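Local atomic coordinates of branched-chain amino acid aminotransferase (Thermoproteus uzoniensis, PDB entry 5CE8), a protein that catalyses the pyridoxal-phosphate-dependent transfer of amino groups between branched-chain amino acids and 2-oxoglutarate, probably acting on leucine, isoleucine and valine. Residues 76-89 against 119-131. Numbering follows the deposited sequence.
Sequences LDVPYTAEELSKAV and VRGLQASVAIAAI
In the small, N-terminal domain of this class-IV aminotransferase, helix 82-89 and the loop leading into it pack on one face of the antiparallel sheet, where strand 125-131 presents Val126 and Ile128. Helix and strand axes diverge by 35°. With CG2 anti to its carbonyl carbon and CG1 anti to its backbone N (chi1 179°), Val126 divides its methyls: CG2 lies against Val78 CG1 and obliquely against the Tyr80 ring, while CG1 meets Leu85 CD2 at 4.0 Å. Farther along, Ile128 sends CD1 to Ala88 CB (3.9 Å) and CG2 to Val89 CG2, the Val89 and Ile128 side chains crossing at about a right angle. Met64 of helix 60-74 touches Leu85 and Val89, and Trp16 of the neighbouring strand packs edge-to-face with Tyr80. Thr81, the N-cap, forms a capping box with Glu84: Glu84 N donates to Thr81 OG1 at 3.1 Å, and Thr81 N donates back to Glu84 OE2. Ahead of it, the Pro79 ring rests against the aliphatic part of Gln123, and Ala124 CB sits against Leu76 CD1 and Val78 CG2. Ala124 N donates to Asp77 O, 2.8 Å and nearly straight. Beside it, one water accepts from Asp77 N and donates to Leu122 O at 2.6 Å.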
loop_
_atom_site.group_PDB
_atom_site.type_symbol
_atom_site.label_atom_id
_atom_site.label_comp_id
_atom_site.label_asym_id
_atom_site.label_seq_id
_atom_site.Cartn_x
_atom_site.Cartn_y
_atom_site.Cartn_z
ATOM N N LEU A 76 -9.253 24.763 -12.619
ATOM C CA LEU A 76 -10.468 25.352 -13.202
ATOM C C LEU A 76 -10.387 26.899 -13.085
ATOM O O LEU A 76 -9.935 27.404 -12.058
ATOM C CB LEU A 76 -11.611 24.794 -12.365
ATOM C CG LEU A 76 -12.965 25.274 -12.786
ATOM C CD1 LEU A 76 -13.245 24.800 -14.213
ATOM C CD2 LEU A 76 -13.975 24.795 -11.820
ATOM N N ASP A 77 -10.710 27.671 -14.136
ATOM C CA ASP A 77 -10.440 29.096 -14.130
ATOM C C ASP A 77 -11.792 29.743 -13.783
ATOM O O ASP A 77 -12.719 29.754 -14.596
ATOM C CB ASP A 77 -9.865 29.529 -15.493
ATOM C CG ASP A 77 -9.790 31.053 -15.687
ATOM O OD1 ASP A 77 -9.760 31.834 -14.734
ATOM O OD2 ASP A 77 -9.781 31.464 -16.859
ATOM N N VAL A 78 -11.891 30.265 -12.563
ATOM C CA VAL A 78 -13.138 30.901 -12.094
ATOM C C VAL A 78 -12.989 32.412 -12.239
ATOM O O VAL A 78 -12.223 33.025 -11.532
ATOM C CB VAL A 78 -13.460 30.468 -10.667
ATOM C CG1 VAL A 78 -14.693 31.200 -10.148
ATOM C CG2 VAL A 78 -13.703 28.969 -10.634
ATOM N N PRO A 79 -13.741 33.047 -13.160
ATOM C CA PRO A 79 -13.464 34.456 -13.394
ATOM C C PRO A 79 -14.152 35.417 -12.439
ATOM O O PRO A 79 -14.561 36.476 -12.846
ATOM C CB PRO A 79 -13.973 34.653 -14.834
ATOM C CG PRO A 79 -15.091 33.676 -14.967
ATOM C CD PRO A 79 -14.700 32.497 -14.134
ATOM N N TYR A 80 -14.314 35.051 -11.194
ATOM C CA TYR A 80 -14.956 35.891 -10.197
ATOM C C TYR A 80 -14.177 35.876 -8.927
ATOM O O TYR A 80 -13.611 34.850 -8.543
ATOM C CB TYR A 80 -16.318 35.345 -9.875
ATOM C CG TYR A 80 -17.304 35.444 -10.995
ATOM C CD1 TYR A 80 -17.897 36.679 -11.318
ATOM C CD2 TYR A 80 -17.631 34.320 -11.774
ATOM C CE1 TYR A 80 -18.831 36.757 -12.350
ATOM C CE2 TYR A 80 -18.537 34.404 -12.800
ATOM C CZ TYR A 80 -19.146 35.613 -13.089
ATOM O OH TYR A 80 -20.048 35.705 -14.147
ATOM N N THR A 81 -14.230 36.966 -8.184
ATOM C CA THR A 81 -13.553 36.942 -6.874
ATOM C C THR A 81 -14.526 36.416 -5.814
ATOM O O THR A 81 -15.753 36.263 -6.004
ATOM C CB THR A 81 -13.102 38.335 -6.515
ATOM O OG1 THR A 81 -14.297 39.123 -6.435
ATOM C CG2 THR A 81 -12.188 38.868 -7.571
ATOM N N ALA A 82 -13.955 36.167 -4.668
ATOM C CA ALA A 82 -14.699 35.745 -3.492
ATOM C C ALA A 82 -15.782 36.741 -3.173
ATOM O O ALA A 82 -16.902 36.391 -2.811
ATOM C CB ALA A 82 -13.744 35.668 -2.325
ATOM N N GLU A 83 -15.403 38.004 -3.309
ATOM C CA GLU A 83 -16.213 39.133 -2.927
ATOM C C GLU A 83 -17.396 39.222 -3.855
ATOM O O GLU A 83 -18.519 39.243 -3.391
ATOM C CB GLU A 83 -15.319 40.409 -2.923
ATOM C CG GLU A 83 -16.005 41.738 -3.255
ATOM C CD GLU A 83 -15.839 42.740 -2.149
ATOM O OE1 GLU A 83 -15.085 43.720 -2.337
ATOM O OE2 GLU A 83 -16.458 42.474 -1.100
ATOM N N GLU A 84 -17.148 39.167 -5.171
ATOM C CA GLU A 84 -18.192 39.056 -6.150
ATOM C C GLU A 84 -19.206 37.916 -5.885
ATOM O O GLU A 84 -20.491 38.055 -6.012
ATOM C CB GLU A 84 -17.542 38.881 -7.520
ATOM C CG GLU A 84 -17.045 40.231 -8.065
ATOM C CD GLU A 84 -16.241 40.138 -9.365
ATOM O OE1 GLU A 84 -16.224 41.125 -10.113
ATOM O OE2 GLU A 84 -15.624 39.110 -9.649
ATOM N N LEU A 85 -18.646 36.743 -5.618
ATOM C CA LEU A 85 -19.531 35.599 -5.405
ATOM C C LEU A 85 -20.308 35.780 -4.163
ATOM O O LEU A 85 -21.517 35.442 -4.118
ATOM C CB LEU A 85 -18.714 34.286 -5.384
ATOM C CG LEU A 85 -18.046 34.021 -6.723
ATOM C CD1 LEU A 85 -17.008 32.926 -6.526
ATOM C CD2 LEU A 85 -19.047 33.708 -7.824
ATOM N N SER A 86 -19.671 36.293 -3.112
ATOM C CA SER A 86 -20.372 36.618 -1.853
ATOM C C SER A 86 -21.592 37.543 -2.076
ATOM O O SER A 86 -22.784 37.280 -1.593
ATOM C CB SER A 86 -19.354 37.158 -0.783
ATOM O OG SER A 86 -18.336 36.157 -0.428
ATOM N N LYS A 87 -21.353 38.647 -2.808
ATOM C CA LYS A 87 -22.493 39.572 -3.171
ATOM C C LYS A 87 -23.591 38.932 -3.993
ATOM O O LYS A 87 -24.792 39.188 -3.733
ATOM C CB LYS A 87 -22.000 40.841 -3.865
ATOM N N ALA A 88 -23.178 38.075 -4.941
ATOM C CA ALA A 88 -24.085 37.316 -5.785
ATOM C C ALA A 88 -24.967 36.413 -4.974
ATOM O O ALA A 88 -26.143 36.307 -5.250
ATOM C CB ALA A 88 -23.345 36.473 -6.821
ATOM N N VAL A 89 -24.431 35.771 -3.951
ATOM C CA VAL A 89 -25.324 35.066 -3.023
ATOM C C VAL A 89 -26.403 35.920 -2.395
ATOM O O VAL A 89 -27.582 35.527 -2.313
ATOM C CB VAL A 89 -24.559 34.423 -1.844
ATOM C CG1 VAL A 89 -25.512 33.980 -0.790
ATOM C CG2 VAL A 89 -23.710 33.234 -2.295
ATOM N N VAL A 119 -8.754 20.383 -20.764
ATOM C CA VAL A 119 -9.629 21.471 -20.304
ATOM C C VAL A 119 -8.867 22.783 -20.065
ATOM O O VAL A 119 -9.451 23.828 -19.730
ATOM C CB VAL A 119 -10.490 21.003 -19.098
ATOM C CG1 VAL A 119 -11.401 19.889 -19.542
ATOM C CG2 VAL A 119 -9.660 20.581 -17.908
ATOM N N ARG A 120 -7.571 22.792 -20.376
ATOM C CA ARG A 120 -6.793 24.001 -20.259
ATOM C C ARG A 120 -7.389 25.243 -20.884
ATOM O O ARG A 120 -7.958 25.208 -21.971
ATOM C CB ARG A 120 -5.397 23.758 -20.859
ATOM C CG ARG A 120 -4.510 22.902 -19.906
ATOM C CD ARG A 120 -3.132 22.602 -20.455
ATOM N NE ARG A 120 -3.197 22.129 -21.838
ATOM C CZ ARG A 120 -2.237 22.274 -22.751
ATOM N NH1 ARG A 120 -1.078 22.884 -22.464
ATOM N NH2 ARG A 120 -2.438 21.773 -23.967
ATOM N N GLY A 121 -7.273 26.345 -20.153
ATOM C CA GLY A 121 -7.605 27.640 -20.696
ATOM C C GLY A 121 -9.089 27.942 -20.880
ATOM O O GLY A 121 -9.407 29.023 -21.280
ATOM N N LEU A 122 -9.971 26.991 -20.583
ATOM C CA LEU A 122 -11.409 27.199 -20.616
ATOM C C LEU A 122 -11.796 28.023 -19.435
ATOM O O LEU A 122 -11.086 28.086 -18.429
ATOM C CB LEU A 122 -12.191 25.878 -20.598
ATOM C CG LEU A 122 -11.963 24.973 -21.762
ATOM C CD1 LEU A 122 -12.481 23.573 -21.488
ATOM C CD2 LEU A 122 -12.588 25.593 -23.006
ATOM N N GLN A 123 -12.938 28.672 -19.530
ATOM C CA GLN A 123 -13.272 29.588 -18.477
ATOM C C GLN A 123 -14.553 29.063 -17.801
ATOM O O GLN A 123 -15.456 28.681 -18.450
ATOM C CB GLN A 123 -13.356 30.951 -19.078
ATOM C CG GLN A 123 -13.922 31.959 -18.126
ATOM C CD GLN A 123 -13.307 33.303 -18.348
ATOM O OE1 GLN A 123 -12.091 33.440 -18.230
ATOM N NE2 GLN A 123 -14.134 34.313 -18.639
ATOM N N ALA A 124 -14.581 28.933 -16.499
ATOM C CA ALA A 124 -15.788 28.377 -15.844
ATOM C C ALA A 124 -16.962 29.317 -15.835
ATOM O O ALA A 124 -16.764 30.544 -15.822
ATOM C CB ALA A 124 -15.471 28.056 -14.378
ATOM N N SER A 125 -18.167 28.731 -15.727
ATOM C CA SER A 125 -19.362 29.459 -15.296
ATOM C C SER A 125 -19.608 29.184 -13.814
ATOM O O SER A 125 -19.165 28.158 -13.291
ATOM C CB SER A 125 -20.576 29.038 -16.100
ATOM O OG SER A 125 -20.527 29.475 -17.437
ATOM N N VAL A 126 -20.307 30.094 -13.137
ATOM C CA VAL A 126 -20.738 29.876 -11.786
ATOM C C VAL A 126 -22.261 30.021 -11.705
ATOM O O VAL A 126 -22.841 30.924 -12.231
ATOM C CB VAL A 126 -20.048 30.723 -10.754
ATOM C CG1 VAL A 126 -20.624 30.414 -9.356
ATOM C CG2 VAL A 126 -18.541 30.460 -10.763
ATOM N N ALA A 127 -22.919 29.034 -11.151
ATOM C CA ALA A 127 -24.364 29.151 -10.816
ATOM C C ALA A 127 -24.498 29.008 -9.327
ATOM O O ALA A 127 -23.729 28.200 -8.659
ATOM C CB ALA A 127 -25.166 28.086 -11.529
ATOM N N ILE A 128 -25.444 29.751 -8.789
ATOM C CA ILE A 128 -25.703 29.813 -7.355
ATOM C C ILE A 128 -27.168 29.800 -7.130
ATOM O O ILE A 128 -27.918 30.721 -7.518
ATOM C CB ILE A 128 -25.218 31.046 -6.641
ATOM C CG1 ILE A 128 -23.734 31.164 -6.644
ATOM C CG2 ILE A 128 -25.729 31.077 -5.183
ATOM C CD1 ILE A 128 -23.245 32.594 -6.486
ATOM N N ALA A 129 -27.558 28.736 -6.476
ATOM C CA ALA A 129 -28.931 28.468 -6.071
ATOM C C ALA A 129 -29.038 28.456 -4.570
ATOM O O ALA A 129 -28.120 27.931 -3.856
ATOM C CB ALA A 129 -29.350 27.124 -6.574
ATOM N N ALA A 130 -30.181 28.986 -4.131
ATOM C CA ALA A 130 -30.595 29.092 -2.728
ATOM C C ALA A 130 -31.917 28.371 -2.535
ATOM O O ALA A 130 -32.886 28.730 -3.180
ATOM C CB ALA A 130 -30.740 30.549 -2.358
ATOM N N ILE A 131 -31.952 27.346 -1.681
ATOM C CA ILE A 131 -33.078 26.530 -1.538
ATOM C C ILE A 131 -33.521 26.353 -0.064
ATOM O O ILE A 131 -32.687 26.173 0.839
ATOM C CB ILE A 131 -32.816 25.173 -2.307
ATOM C CG1 ILE A 131 -32.728 23.951 -1.398
ATOM C CG2 ILE A 131 -31.580 25.268 -3.225
ATOM C CD1 ILE A 131 -32.674 22.629 -2.153
HETATM O O HOH W 1 -11.439 26.372 -16.526
#